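Local coordinates for hypothetical protein (PDB 2F46) that is a putative phosphatase, probably of a nonclassical, eukaryotic-like type that hydrolyses phosphate esters, at residues D52-S57 with G112-L117. Residues are numbered along the deposited sequence; the frame is centred on the assembly and turned at random.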
# COMPACT_ATOMS: atom_id res chain seq x y z
N ASP A 52 9.06 -0.32 -10.99
CA ASP A 52 9.69 0.88 -11.53
C ASP A 52 9.35 0.96 -13.03
O ASP A 52 9.16 -0.08 -13.67
CB ASP A 52 11.21 0.84 -11.37
CG ASP A 52 11.70 1.04 -9.94
OD1 ASP A 52 10.97 1.62 -9.11
OD2 ASP A 52 12.85 0.60 -9.65
N ARG A 53 9.30 2.19 -13.53
CA ARG A 53 9.23 2.51 -14.98
C ARG A 53 7.87 2.20 -15.58
O ARG A 53 7.76 1.96 -16.79
CB ARG A 53 10.36 1.83 -15.76
CG ARG A 53 11.72 2.04 -15.17
CD ARG A 53 12.07 3.51 -15.12
NE ARG A 53 13.33 3.67 -14.40
CZ ARG A 53 14.55 3.57 -14.95
NH1 ARG A 53 14.70 3.35 -16.25
NH2 ARG A 53 15.62 3.69 -14.16
N GLU A 54 6.82 2.29 -14.76
CA GLU A 54 5.47 2.27 -15.31
C GLU A 54 5.17 3.54 -16.08
O GLU A 54 4.46 3.48 -17.07
CB GLU A 54 4.40 2.02 -14.22
CG GLU A 54 4.33 0.58 -13.78
CD GLU A 54 3.09 0.23 -12.95
OE1 GLU A 54 2.46 1.16 -12.40
OE2 GLU A 54 2.77 -1.01 -12.89
N GLU A 55 5.69 4.68 -15.62
CA GLU A 55 5.57 5.97 -16.32
C GLU A 55 6.93 6.66 -16.35
O GLU A 55 7.74 6.45 -15.45
CB GLU A 55 4.61 6.90 -15.62
CG GLU A 55 3.24 6.37 -15.45
CD GLU A 55 2.35 7.36 -14.73
OE1 GLU A 55 1.88 8.32 -15.37
OE2 GLU A 55 2.13 7.20 -13.52
N GLU A 56 7.15 7.52 -17.35
CA GLU A 56 8.45 8.19 -17.51
C GLU A 56 8.79 9.11 -16.36
O GLU A 56 9.95 9.22 -15.98
CB GLU A 56 8.49 9.00 -18.81
N SER A 57 7.79 9.80 -15.84
CA SER A 57 7.97 10.74 -14.73
C SER A 57 8.14 10.06 -13.38
O SER A 57 8.41 10.72 -12.38
CB SER A 57 6.73 11.63 -14.62
OG SER A 57 5.58 10.87 -14.22
N GLY A 112 -2.62 3.55 -5.03
CA GLY A 112 -3.00 2.90 -3.79
C GLY A 112 -3.90 1.69 -4.00
O GLY A 112 -4.17 0.95 -3.05
N THR A 113 -4.33 1.44 -5.23
CA THR A 113 -5.20 0.29 -5.54
C THR A 113 -4.53 -1.03 -5.18
O THR A 113 -5.14 -1.91 -4.57
CB THR A 113 -5.59 0.30 -7.01
OG1 THR A 113 -6.36 1.50 -7.23
CG2 THR A 113 -6.44 -0.90 -7.38
N ARG A 114 -3.29 -1.19 -5.60
CA ARG A 114 -2.63 -2.49 -5.34
C ARG A 114 -2.43 -2.75 -3.87
O ARG A 114 -2.65 -3.90 -3.42
CB ARG A 114 -1.31 -2.58 -6.09
CG ARG A 114 -1.51 -2.77 -7.58
CD ARG A 114 -0.21 -2.49 -8.38
NE ARG A 114 -0.19 -1.11 -8.85
CZ ARG A 114 0.59 -0.69 -9.83
NH1 ARG A 114 1.45 -1.50 -10.41
NH2 ARG A 114 0.47 0.56 -10.26
N CYS A 115 -2.05 -1.72 -3.10
CA CYS A 115 -1.90 -1.83 -1.65
C CYS A 115 -3.23 -2.27 -1.03
O CYS A 115 -3.32 -3.22 -0.22
CB CYS A 115 -1.42 -0.50 -1.06
SG CYS A 115 -0.08 0.31 -2.03
N SER A 116 -4.29 -1.59 -1.47
CA SER A 116 -5.60 -1.84 -0.91
C SER A 116 -6.08 -3.25 -1.25
O SER A 116 -6.76 -3.91 -0.46
CB SER A 116 -6.59 -0.77 -1.39
OG SER A 116 -6.18 0.52 -1.00
N LEU A 117 -5.72 -3.74 -2.43
CA LEU A 117 -6.05 -5.12 -2.79
C LEU A 117 -5.25 -6.15 -1.99
O LEU A 117 -5.78 -7.19 -1.57
CB LEU A 117 -5.83 -5.36 -4.26
CG LEU A 117 -6.86 -4.79 -5.20
CD1 LEU A 117 -6.40 -4.92 -6.61
CD2 LEU A 117 -8.17 -5.51 -5.06
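E54 and R114 make the nearest backbone approach between the loop 52-57 and the start of helix 113-125, yet their CA atoms are still 13.7 Å apart, which leaves two long side chains to bridge the gap. They do so from opposite directions and meet end-on: NH1 and NH2 each donate an N-H to a different carboxylate oxygen, a bidentate salt bridge. R114 NH2 donates to E54 OE1 at 3.0 Å, with an N-H...O angle of 166°. The partner bond, R114 NH1 to E54 OE2, measures 2.9 Å. NH2 uses the syn lone pair of OE1, while NH1 reaches OE2 from the syn side but tilted out of the carboxylate plane. E54 CD lies in the guanidinium plane, at its edge; the two planes are 25° apart, so the pairing is slightly twisted. The E54 chain runs extended beyond CG, whereas that of R114 bends at chi3 (-95°), which brings NH1 and NH2 round to face the E54 carboxylate.

R114 follows strand 105-108 and a loop that begins at C109, the strand-loop-helix arrangement expected of the phosphate-binding loop in the phosphatase clan. Four residues separate C109 from R114, one fewer than in the classical C-X5-R signature, consistent with a nonclassical phosphatase. The helix start is marked by G112 at the N-cap, whose carbonyl O receives both S116 N, at 3.0 Å, and S116 OG, at 2.9 Å; the hydroxyl approaches from above the carbonyl plane.

Each half of the salt bridge has a further partner. E54 has its strongest polar partner in R50, through OE1 to R50 NE, so that OE1 is shared between two arginines; R114 NH1 also donates to V81 O. These bonds would restrain the rotation of both groups. Next to E54, E55 OE2 reaches R50 NH2 and R110 NE, tying the same loop to the residue immediately after C109.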